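Local coordinates for ATP-dependent DNA helicase PIF1 (Candida albicans, PDB 7OTJ), which unwinds DNA in the 5'-3' direction at the cost of ATP, as a monomeric helicase thought to resolve G-quadruplexes and guard nuclear and mitochondrial genome stability, at residues V15-S26 with I137-F145; L450-Q458 with F471-R482. All coordinates share one frame; numbering follows the deposited sequence.

In the fold
Interactions 1 and 2 are both buried and belong to the two parallel-sheet halves of the helicase core, with the tetrafluoroaluminate ion between them. Interaction 1 joins two neighbouring inner strands of the six-stranded sheet, so its chemistry is a ladder of backbone bonds with side chains on both faces. Interaction 2 shares none of those elements: it packs helix 475-481 on the short helix 452-455 that follows edge strand 449-451 of the four-stranded sheet, mainly through side chains, and its ends reach DNA and the aluminate. The centres lie about 22 Å apart, yet the contacts meet near the nucleotide, where Tyr477 CE2 is 3.7 Å from Asp144 OD2 and Tyr477 OH packs against Ser26.

Interaction 1 of 2, residues V15-S26 with I137-F145; sequences VLSGVSLFYTGS and IQLVACGDF
In the P-loop NTPase sheet, strand 21-25, which leads through Gly25 into the P-loop, whose Ser26 touches the bound ADP, lies beside strand 138-143. Their parallel axes approach to 4.8 Å at 14°. Leu21 N bonds Leu139 O (2.9 Å), Leu21 O takes Ala141 N, and Tyr23 N reaches Ala141 O (3.0 Å). Ser20 OG accepts Leu139 N at 2.9 Å. On one face the ring edge of Phe22 rests on the Ala141 backbone, and its CZ meets Phe145 CE2 at 3.5 Å. On the other, Tyr23 has chi1 71°, which swings its ring back across Cys142: CB lies over a ring face, and SG sits 4.0 Å from the ring centroid in an oblique sulfur-aromatic contact. The Tyr23 hydroxyl bonds Lys31 O. Extended Gln138 carries its amide to the end of helix 6-16, where NE2 donates to Val15 O (2.9 Å), on an in-plane lone pair, and to Val19 O (2.9 Å) from above the carbonyl plane. A water links Gln138 OE1 to Val15 O, which also accepts Gly18 N in a Schellman motif. With both ends of the amide engaged, its rotation is probably fixed, tying the helix-to-strand turn to the neighbouring strand.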
loop_
_atom_site.group_PDB
_atom_site.type_symbol
_atom_site.label_atom_id
_atom_site.label_comp_id
_atom_site.label_asym_id
_atom_site.label_seq_id
_atom_site.Cartn_x
_atom_site.Cartn_y
_atom_site.Cartn_z
ATOM N N VAL A 15 3.127 -6.365 -22.623
ATOM C CA VAL A 15 3.044 -7.313 -21.517
ATOM C C VAL A 15 2.436 -8.628 -21.988
ATOM O O VAL A 15 2.925 -9.709 -21.641
ATOM C CB VAL A 15 2.259 -6.704 -20.343
ATOM C CG1 VAL A 15 2.099 -7.721 -19.229
ATOM C CG2 VAL A 15 2.972 -5.454 -19.831
ATOM N N LEU A 16 1.377 -8.560 -22.797
ATOM C CA LEU A 16 0.740 -9.774 -23.293
ATOM C C LEU A 16 1.611 -10.538 -24.283
ATOM O O LEU A 16 1.308 -11.698 -24.578
ATOM C CB LEU A 16 -0.601 -9.436 -23.948
ATOM C CG LEU A 16 -1.680 -8.824 -23.047
ATOM C CD1 LEU A 16 -2.948 -8.569 -23.843
ATOM C CD2 LEU A 16 -1.968 -9.701 -21.838
ATOM N N SER A 17 2.681 -9.928 -24.794
ATOM C CA SER A 17 3.601 -10.621 -25.685
ATOM C C SER A 17 4.636 -11.450 -24.933
ATOM O O SER A 17 5.414 -12.164 -25.573
ATOM C CB SER A 17 4.315 -9.615 -26.585
ATOM O OG SER A 17 5.268 -8.880 -25.832
ATOM N N GLY A 18 4.683 -11.344 -23.603
ATOM C CA GLY A 18 5.540 -12.153 -22.765
ATOM C C GLY A 18 6.828 -11.482 -22.337
ATOM O O GLY A 18 7.574 -12.064 -21.539
ATOM N N VAL A 19 7.110 -10.282 -22.842
ATOM C CA VAL A 19 8.359 -9.604 -22.518
ATOM C C VAL A 19 8.352 -9.174 -21.058
ATOM O O VAL A 19 7.368 -8.607 -20.565
ATOM C CB VAL A 19 8.571 -8.397 -23.444
ATOM C CG1 VAL A 19 9.904 -7.731 -23.140
ATOM C CG2 VAL A 19 8.491 -8.827 -24.898
ATOM N N SER A 20 9.460 -9.424 -20.367
ATOM C CA SER A 20 9.660 -8.883 -19.032
ATOM C C SER A 20 10.039 -7.415 -19.152
ATOM O O SER A 20 10.980 -7.064 -19.874
ATOM C CB SER A 20 10.741 -9.665 -18.289
ATOM O OG SER A 20 10.249 -10.925 -17.866
ATOM N N LEU A 21 9.291 -6.551 -18.473
ATOM C CA LEU A 21 9.492 -5.130 -18.684
ATOM C C LEU A 21 9.137 -4.341 -17.435
ATOM O O LEU A 21 8.467 -4.831 -16.519
ATOM C CB LEU A 21 8.673 -4.632 -19.882
ATOM C CG LEU A 21 7.152 -4.802 -19.918
ATOM C CD1 LEU A 21 6.433 -3.747 -19.056
ATOM C CD2 LEU A 21 6.682 -4.719 -21.362
ATOM N N PHE A 22 9.593 -3.094 -17.434
ATOM C CA PHE A 22 9.249 -2.090 -16.441
ATOM C C PHE A 22 8.613 -0.919 -17.171
ATOM O O PHE A 22 9.174 -0.420 -18.150
ATOM C CB PHE A 22 10.500 -1.658 -15.673
ATOM C CG PHE A 22 10.374 -0.334 -14.962
ATOM C CD1 PHE A 22 9.462 -0.153 -13.933
ATOM C CD2 PHE A 22 11.213 0.717 -15.293
ATOM C CE1 PHE A 22 9.375 1.057 -13.272
ATOM C CE2 PHE A 22 11.133 1.923 -14.637
ATOM C CZ PHE A 22 10.217 2.097 -13.623
ATOM N N TYR A 23 7.432 -0.505 -16.738
ATOM C CA TYR A 23 6.816 0.670 -17.326
ATOM C C TYR A 23 6.579 1.713 -16.243
ATOM O O TYR A 23 6.211 1.383 -15.108
ATOM C CB TYR A 23 5.537 0.328 -18.098
ATOM C CG TYR A 23 4.324 -0.070 -17.299
ATOM C CD1 TYR A 23 3.357 0.869 -16.959
ATOM C CD2 TYR A 23 4.110 -1.394 -16.935
ATOM C CE1 TYR A 23 2.225 0.505 -16.254
ATOM C CE2 TYR A 23 2.978 -1.765 -16.226
ATOM C CZ TYR A 23 2.039 -0.811 -15.891
ATOM O OH TYR A 23 0.910 -1.169 -15.187
ATOM N N THR A 24 6.874 2.964 -16.587
ATOM C CA THR A 24 6.916 4.038 -15.607
ATOM C C THR A 24 6.167 5.278 -16.086
ATOM O O THR A 24 5.549 5.273 -17.158
ATOM C CB THR A 24 8.375 4.375 -15.289
ATOM O OG1 THR A 24 8.447 5.124 -14.071
ATOM C CG2 THR A 24 9.015 5.157 -16.428
ATOM N N GLY A 25 6.230 6.339 -15.302
ATOM C CA GLY A 25 5.535 7.577 -15.591
ATOM C C GLY A 25 5.238 8.313 -14.307
ATOM O O GLY A 25 5.248 7.743 -13.218
ATOM N N SER A 26 4.924 9.602 -14.446
ATOM C CA SER A 26 4.712 10.455 -13.282
ATOM C C SER A 26 3.501 9.974 -12.481
ATOM O O SER A 26 2.757 9.087 -12.896
ATOM C CB SER A 26 4.484 11.913 -13.699
ATOM O OG SER A 26 5.615 12.500 -14.323
ATOM N N ILE A 137 9.985 -16.676 -14.869
ATOM C CA ILE A 137 8.809 -15.860 -14.587
ATOM C C ILE A 137 8.909 -14.550 -15.353
ATOM O O ILE A 137 9.968 -13.915 -15.387
ATOM C CB ILE A 137 8.671 -15.615 -13.077
ATOM C CG1 ILE A 137 8.480 -16.947 -12.342
ATOM C CG2 ILE A 137 7.533 -14.646 -12.804
ATOM C CD1 ILE A 137 8.567 -16.844 -10.830
ATOM N N GLN A 138 7.811 -14.143 -15.982
ATOM C CA GLN A 138 7.770 -12.838 -16.626
ATOM C C GLN A 138 7.642 -11.757 -15.552
ATOM O O GLN A 138 6.671 -11.740 -14.786
ATOM C CB GLN A 138 6.611 -12.760 -17.617
ATOM C CG GLN A 138 6.496 -11.413 -18.331
ATOM C CD GLN A 138 5.213 -11.282 -19.137
ATOM O OE1 GLN A 138 4.414 -12.215 -19.215
ATOM N NE2 GLN A 138 5.013 -10.117 -19.740
ATOM N N LEU A 139 8.625 -10.868 -15.484
ATOM C CA LEU A 139 8.614 -9.797 -14.502
ATOM C C LEU A 139 7.975 -8.560 -15.120
ATOM O O LEU A 139 8.373 -8.126 -16.206
ATOM C CB LEU A 139 10.036 -9.498 -14.034
ATOM C CG LEU A 139 10.209 -8.417 -12.972
ATOM C CD1 LEU A 139 9.480 -8.810 -11.703
ATOM C CD2 LEU A 139 11.684 -8.211 -12.701
ATOM N N VAL A 140 6.969 -8.013 -14.436
ATOM C CA VAL A 140 6.289 -6.788 -14.857
ATOM C C VAL A 140 6.414 -5.801 -13.705
ATOM O O VAL A 140 5.649 -5.866 -12.735
ATOM C CB VAL A 140 4.818 -7.020 -15.222
ATOM C CG1 VAL A 140 4.139 -5.684 -15.577
ATOM C CG2 VAL A 140 4.685 -8.037 -16.367
ATOM N N ALA A 141 7.397 -4.911 -13.785
ATOM C CA ALA A 141 7.596 -3.888 -12.770
ATOM C C ALA A 141 6.875 -2.607 -13.161
ATOM O O ALA A 141 6.897 -2.193 -14.323
ATOM C CB ALA A 141 9.085 -3.605 -12.573
ATOM N N CYS A 142 6.270 -1.959 -12.173
ATOM C CA CYS A 142 5.442 -0.789 -12.421
ATOM C C CYS A 142 5.635 0.202 -11.284
ATOM O O CYS A 142 5.490 -0.164 -10.115
ATOM C CB CYS A 142 3.969 -1.190 -12.550
ATOM S SG CYS A 142 2.816 0.181 -12.658
ATOM N N GLY A 143 5.964 1.445 -11.617
ATOM C CA GLY A 143 6.105 2.455 -10.585
ATOM C C GLY A 143 6.864 3.667 -11.099
ATOM O O GLY A 143 6.958 3.898 -12.304
ATOM N N ASP A 144 7.408 4.424 -10.147
ATOM C CA ASP A 144 8.011 5.723 -10.429
ATOM C C ASP A 144 9.129 5.924 -9.419
ATOM O O ASP A 144 8.857 6.058 -8.223
ATOM C CB ASP A 144 6.964 6.835 -10.342
ATOM C CG ASP A 144 7.537 8.218 -10.642
ATOM O OD1 ASP A 144 8.677 8.309 -11.156
ATOM O OD2 ASP A 144 6.841 9.225 -10.359
ATOM N N PHE A 145 10.381 5.906 -9.883
ATOM C CA PHE A 145 11.493 6.016 -8.946
ATOM C C PHE A 145 11.692 7.434 -8.407
ATOM O O PHE A 145 12.486 7.610 -7.476
ATOM C CB PHE A 145 12.787 5.498 -9.586
ATOM C CG PHE A 145 12.824 3.996 -9.748
ATOM C CD1 PHE A 145 12.994 3.167 -8.647
ATOM C CD2 PHE A 145 12.692 3.412 -10.999
ATOM C CE1 PHE A 145 13.028 1.786 -8.792
ATOM C CE2 PHE A 145 12.726 2.034 -11.149
ATOM C CZ PHE A 145 12.893 1.220 -10.047
HETATM O O HOH W 1 2.294 -12.569 -21.328
#

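Interaction 2 of 2, residues L450-Q458 with F471-R482. With ALF (tetrafluoroaluminate ion), chain F; nucleotides of chain C.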
loop_
_atom_site.group_PDB
_atom_site.type_symbol
_atom_site.label_atom_id
_atom_site.label_comp_id
_atom_site.label_asym_id
_atom_site.label_seq_id
_atom_site.Cartn_x
_atom_site.Cartn_y
_atom_site.Cartn_z
ATOM N N LEU A 450 -3.036 9.418 7.702
ATOM C CA LEU A 450 -2.344 8.347 6.997
ATOM C C LEU A 450 -0.930 8.798 6.678
ATOM O O LEU A 450 -0.701 9.976 6.392
ATOM C CB LEU A 450 -3.090 7.970 5.708
ATOM C CG LEU A 450 -2.539 6.828 4.858
ATOM C CD1 LEU A 450 -2.716 5.493 5.570
ATOM C CD2 LEU A 450 -3.217 6.815 3.496
ATOM N N SER A 451 0.019 7.866 6.756
ATOM C CA SER A 451 1.395 8.202 6.431
ATOM C C SER A 451 1.539 8.429 4.930
ATOM O O SER A 451 0.846 7.809 4.116
ATOM C CB SER A 451 2.352 7.102 6.896
ATOM O OG SER A 451 2.200 5.907 6.144
ATOM N N ILE A 452 2.438 9.347 4.566
ATOM C CA ILE A 452 2.708 9.592 3.152
ATOM C C ILE A 452 3.152 8.306 2.472
ATOM O O ILE A 452 2.795 8.047 1.316
ATOM C CB ILE A 452 3.745 10.717 2.988
ATOM C CG1 ILE A 452 3.163 12.038 3.503
ATOM C CG2 ILE A 452 4.171 10.850 1.531
ATOM C CD1 ILE A 452 4.149 13.171 3.553
ATOM N N HIS A 453 3.927 7.475 3.181
ATOM C CA HIS A 453 4.378 6.206 2.617
ATOM C C HIS A 453 3.196 5.351 2.183
ATOM O O HIS A 453 3.134 4.895 1.035
ATOM C CB HIS A 453 5.239 5.457 3.635
ATOM C CG HIS A 453 6.699 5.765 3.533
ATOM N ND1 HIS A 453 7.256 6.920 4.046
ATOM C CD2 HIS A 453 7.717 5.072 2.972
ATOM C CE1 HIS A 453 8.555 6.921 3.806
ATOM N NE2 HIS A 453 8.859 5.811 3.155
ATOM N N LYS A 454 2.209 5.189 3.065
ATOM C CA LYS A 454 1.061 4.351 2.754
ATOM C C LYS A 454 0.082 5.036 1.811
ATOM O O LYS A 454 -0.772 4.359 1.230
ATOM C CB LYS A 454 0.344 3.931 4.046
ATOM C CG LYS A 454 1.120 2.912 4.894
ATOM C CD LYS A 454 0.387 2.533 6.186
ATOM C CE LYS A 454 -1.054 2.094 5.920
ATOM N NZ LYS A 454 -1.856 1.864 7.163
ATOM N N SER A 455 0.187 6.351 1.630
ATOM C CA SER A 455 -0.644 7.004 0.626
ATOM C C SER A 455 -0.161 6.741 -0.790
ATOM O O SER A 455 -0.958 6.864 -1.726
ATOM C CB SER A 455 -0.689 8.517 0.852
ATOM O OG SER A 455 0.563 9.113 0.546
ATOM N N GLN A 456 1.109 6.379 -0.969
ATOM C CA GLN A 456 1.652 6.227 -2.311
ATOM C C GLN A 456 0.863 5.174 -3.081
ATOM O O GLN A 456 0.816 4.003 -2.688
ATOM C CB GLN A 456 3.135 5.873 -2.256
ATOM C CG GLN A 456 3.779 5.816 -3.634
ATOM C CD GLN A 456 5.291 5.725 -3.578
ATOM O OE1 GLN A 456 5.942 6.447 -2.828
ATOM N NE2 GLN A 456 5.859 4.839 -4.384
ATOM N N GLY A 457 0.223 5.612 -4.166
ATOM C CA GLY A 457 -0.676 4.802 -4.957
ATOM C C GLY A 457 -2.127 5.220 -4.855
ATOM O O GLY A 457 -2.928 4.864 -5.732
ATOM N N GLN A 458 -2.487 5.965 -3.815
ATOM C CA GLN A 458 -3.870 6.361 -3.612
ATOM C C GLN A 458 -4.179 7.654 -4.359
ATOM O O GLN A 458 -3.294 8.473 -4.632
ATOM C CB GLN A 458 -4.169 6.528 -2.120
ATOM C CG GLN A 458 -4.012 5.248 -1.305
ATOM C CD GLN A 458 -4.972 4.154 -1.735
ATOM O OE1 GLN A 458 -6.132 4.419 -2.053
ATOM N NE2 GLN A 458 -4.488 2.913 -1.754
ATOM N N PHE A 471 11.255 13.919 5.605
ATOM C CA PHE A 471 12.650 13.575 5.823
ATOM C C PHE A 471 13.279 12.824 4.660
ATOM O O PHE A 471 14.487 12.565 4.702
ATOM C CB PHE A 471 12.790 12.725 7.099
ATOM C CG PHE A 471 11.946 11.478 7.084
ATOM C CD1 PHE A 471 12.436 10.293 6.547
ATOM C CD2 PHE A 471 10.654 11.491 7.591
ATOM C CE1 PHE A 471 11.655 9.149 6.523
ATOM C CE2 PHE A 471 9.870 10.345 7.567
ATOM C CZ PHE A 471 10.372 9.177 7.033
ATOM N N GLU A 472 12.518 12.502 3.614
ATOM C CA GLU A 472 12.956 11.541 2.614
ATOM C C GLU A 472 12.722 12.074 1.207
ATOM O O GLU A 472 11.762 12.806 0.951
ATOM C CB GLU A 472 12.211 10.207 2.795
ATOM C CG GLU A 472 12.646 9.079 1.869
ATOM C CD GLU A 472 14.043 8.575 2.169
ATOM O OE1 GLU A 472 15.013 9.144 1.626
ATOM O OE2 GLU A 472 14.168 7.611 2.953
ATOM N N ASN A 473 13.608 11.667 0.293
ATOM C CA ASN A 473 13.460 12.006 -1.115
ATOM C C ASN A 473 12.123 11.514 -1.640
ATOM O O ASN A 473 11.652 10.432 -1.272
ATOM C CB ASN A 473 14.582 11.380 -1.944
ATOM C CG ASN A 473 15.951 11.852 -1.527
ATOM O OD1 ASN A 473 16.149 13.030 -1.215
ATOM N ND2 ASN A 473 16.912 10.932 -1.514
ATOM N N GLY A 474 11.535 12.297 -2.542
ATOM C CA GLY A 474 10.255 11.978 -3.136
ATOM C C GLY A 474 9.062 12.005 -2.207
ATOM O O GLY A 474 7.933 11.828 -2.682
ATOM N N GLN A 475 9.259 12.208 -0.900
ATOM C CA GLN A 475 8.133 12.215 0.033
ATOM C C GLN A 475 7.212 13.415 -0.198
ATOM O O GLN A 475 5.983 13.289 -0.121
ATOM C CB GLN A 475 8.651 12.189 1.471
ATOM C CG GLN A 475 7.635 11.730 2.505
ATOM C CD GLN A 475 8.266 11.500 3.868
ATOM O OE1 GLN A 475 9.305 12.082 4.190
ATOM N NE2 GLN A 475 7.648 10.642 4.671
ATOM N N ALA A 476 7.781 14.596 -0.457
ATOM C CA ALA A 476 6.939 15.740 -0.794
ATOM C C ALA A 476 6.181 15.482 -2.092
ATOM O O ALA A 476 4.966 15.699 -2.168
ATOM C CB ALA A 476 7.778 17.021 -0.880
ATOM N N TYR A 477 6.879 14.990 -3.120
ATOM C CA TYR A 477 6.238 14.749 -4.413
ATOM C C TYR A 477 5.071 13.770 -4.294
ATOM O O TYR A 477 3.989 14.013 -4.842
ATOM C CB TYR A 477 7.254 14.236 -5.433
ATOM C CG TYR A 477 6.604 13.884 -6.746
ATOM C CD1 TYR A 477 5.927 14.848 -7.482
ATOM C CD2 TYR A 477 6.642 12.585 -7.242
ATOM C CE1 TYR A 477 5.312 14.532 -8.674
ATOM C CE2 TYR A 477 6.034 12.263 -8.435
ATOM C CZ TYR A 477 5.369 13.238 -9.147
ATOM O OH TYR A 477 4.764 12.917 -10.339
ATOM N N VAL A 478 5.288 12.631 -3.625
ATOM C CA VAL A 478 4.207 11.666 -3.410
ATOM C C VAL A 478 3.043 12.320 -2.675
ATOM O O VAL A 478 1.882 12.199 -3.083
ATOM C CB VAL A 478 4.726 10.426 -2.654
ATOM C CG1 VAL A 478 3.578 9.520 -2.258
ATOM C CG2 VAL A 478 5.709 9.665 -3.511
ATOM N N ALA A 479 3.342 13.050 -1.598
ATOM C CA ALA A 479 2.288 13.662 -0.791
ATOM C C ALA A 479 1.464 14.635 -1.616
ATOM O O ALA A 479 0.234 14.526 -1.685
ATOM C CB ALA A 479 2.893 14.372 0.420
ATOM N N LEU A 480 2.125 15.593 -2.260
ATOM C CA LEU A 480 1.382 16.601 -2.999
ATOM C C LEU A 480 0.691 16.037 -4.237
ATOM O O LEU A 480 -0.326 16.596 -4.661
ATOM C CB LEU A 480 2.322 17.750 -3.377
ATOM C CG LEU A 480 3.001 18.411 -2.165
ATOM C CD1 LEU A 480 3.961 19.520 -2.566
ATOM C CD2 LEU A 480 1.953 18.926 -1.183
ATOM N N SER A 481 1.169 14.924 -4.788
ATOM C CA SER A 481 0.589 14.379 -6.011
ATOM C C SER A 481 -0.587 13.444 -5.756
ATOM O O SER A 481 -1.174 12.937 -6.718
ATOM C CB SER A 481 1.656 13.650 -6.832
ATOM O OG SER A 481 2.336 12.690 -6.049
ATOM N N ARG A 482 -0.943 13.205 -4.492
ATOM C CA ARG A 482 -2.151 12.444 -4.191
ATOM C C ARG A 482 -3.417 13.207 -4.548
ATOM O O ARG A 482 -4.461 12.583 -4.765
ATOM C CB ARG A 482 -2.201 12.076 -2.706
ATOM C CG ARG A 482 -1.006 11.286 -2.187
ATOM C CD ARG A 482 -0.781 10.033 -2.990
ATOM N NE ARG A 482 0.172 10.227 -4.076
ATOM C CZ ARG A 482 0.289 9.410 -5.113
ATOM N NH1 ARG A 482 -0.496 8.356 -5.252
ATOM N NH2 ARG A 482 1.207 9.666 -6.040
HETATM AL AL ALF F . 0.778 6.757 -8.385
HETATM F F1 ALF F . 0.935 4.986 -8.286
HETATM F F2 ALF F . 0.606 8.533 -8.481
HETATM F F3 ALF F . 2.156 6.767 -9.521
HETATM F F4 ALF F . -0.651 6.755 -7.314
ATOM P P DT C 2 8.405 6.646 11.498
ATOM O OP1 DT C 2 7.556 7.781 11.926
ATOM O OP2 DT C 2 8.771 5.580 12.459
ATOM O "O5'" DT C 2 7.706 5.979 10.225
ATOM C "C5'" DT C 2 7.116 6.802 9.221
ATOM C "C4'" DT C 2 7.397 6.261 7.831
ATOM O "O4'" DT C 2 8.781 6.492 7.507
ATOM C "C3'" DT C 2 7.151 4.769 7.673
ATOM O "O3'" DT C 2 5.872 4.573 7.104
ATOM C "C2'" DT C 2 8.260 4.293 6.727
ATOM C "C1'" DT C 2 9.341 5.368 6.847
ATOM N N1 DT C 2 10.559 4.936 7.607
ATOM C C2 DT C 2 11.805 5.185 7.074
ATOM O O2 DT C 2 11.974 5.722 5.991
ATOM N N3 DT C 2 12.855 4.767 7.850
ATOM C C4 DT C 2 12.785 4.151 9.084
ATOM O O4 DT C 2 13.789 3.812 9.705
ATOM C C5 DT C 2 11.450 3.933 9.591
ATOM C C7 DT C 2 11.250 3.273 10.925
ATOM C C6 DT C 2 10.414 4.334 8.839
ATOM O OP3 DT C 1 11.751 11.659 15.418
ATOM P P DT C 1 10.823 12.211 14.407
ATOM O OP1 DT C 1 11.231 13.594 14.078
ATOM O OP2 DT C 1 9.445 11.968 14.881
ATOM O "O5'" DT C 1 11.035 11.325 13.102
ATOM C "C5'" DT C 1 11.075 9.913 13.208
ATOM C "C4'" DT C 1 10.544 9.280 11.939
ATOM O "O4'" DT C 1 11.236 9.843 10.798
ATOM C "C3'" DT C 1 10.756 7.781 11.826
ATOM O "O3'" DT C 1 9.789 7.231 10.930
ATOM C "C2'" DT C 1 12.161 7.720 11.239
ATOM C "C1'" DT C 1 12.109 8.877 10.243
ATOM N N1 DT C 1 13.421 9.536 9.996
ATOM C C2 DT C 1 14.381 8.891 9.244
ATOM O O2 DT C 1 14.228 7.778 8.766
ATOM N N3 DT C 1 15.542 9.601 9.074
ATOM C C4 DT C 1 15.830 10.864 9.567
ATOM O O4 DT C 1 16.904 11.421 9.361
ATOM C C5 DT C 1 14.778 11.481 10.341
ATOM C C7 DT C 1 14.971 12.847 10.925
ATOM C C6 DT C 1 13.640 10.798 10.512
ATOM P P DT C 3 4.910 3.413 7.651
ATOM O OP1 DT C 3 3.514 3.804 7.333
ATOM O OP2 DT C 3 5.301 3.136 9.054
ATOM O "O5'" DT C 3 5.316 2.137 6.766
ATOM C "C5'" DT C 3 5.175 2.188 5.353
ATOM C "C4'" DT C 3 5.949 1.071 4.659
ATOM O "O4'" DT C 3 7.363 1.241 4.882
ATOM C "C3'" DT C 3 5.636 -0.335 5.131
ATOM O "O3'" DT C 3 4.540 -0.850 4.397
ATOM C "C2'" DT C 3 6.923 -1.098 4.809
ATOM C "C1'" DT C 3 8.002 -0.025 4.940
ATOM N N1 DT C 3 8.774 -0.092 6.209
ATOM C C2 DT C 3 9.947 -0.804 6.246
ATOM O O2 DT C 3 10.386 -1.410 5.288
ATOM N N3 DT C 3 10.589 -0.784 7.459
ATOM C C4 DT C 3 10.180 -0.124 8.612
ATOM O O4 DT C 3 10.820 -0.161 9.661
ATOM C C5 DT C 3 8.942 0.609 8.496
ATOM C C7 DT C 3 8.393 1.363 9.675
ATOM C C6 DT C 3 8.311 0.594 7.314
HETATM O O HOH W 2 2.325 6.568 -6.530
#
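Ile452 and Ala479 mark a buried helix-helix contact, in which helix 475-481 packs against helix 452-455, which follows edge strand 449-451 of the four-stranded sheet. Ile452 CD1 meets Ala479 CB at 3.6 Å, while its CG2 branch crosses the Gln475 chain, 3.7 Å from CG. Val478 CG1 lies 3.7 Å from Gln456 CB; the Gln456 amide goes on to Glu108, Ser110 and Leu148. The sequences and positions match motifs V and VI of superfamily 1 helicases, which link DNA to the nucleotide. At the aluminate, a probable phosphate mimic, Arg482 bends at chi2 (-55°) and chi3 (93°), presenting its guanidinium edge to the ion: NH1 donates to F4 (2.6 Å) and NH2 to F2 (2.8 Å). Arg482 NE donates to Val478 O at 2.8 Å, in the guanidinium plane, which helps set the group's rotation; NH1 adds only a weak bond to Gln458 O. At the DNA end, the His453 ring has C2' of DT2 of chain C over its centre, and its edge meets the Gln475 amide, planes at 84°. Phe471 has C1' of DT1 of chain C centred over its ring, while Ser451 OG donates to OP1 of DT3 of chain C at 2.8 Å.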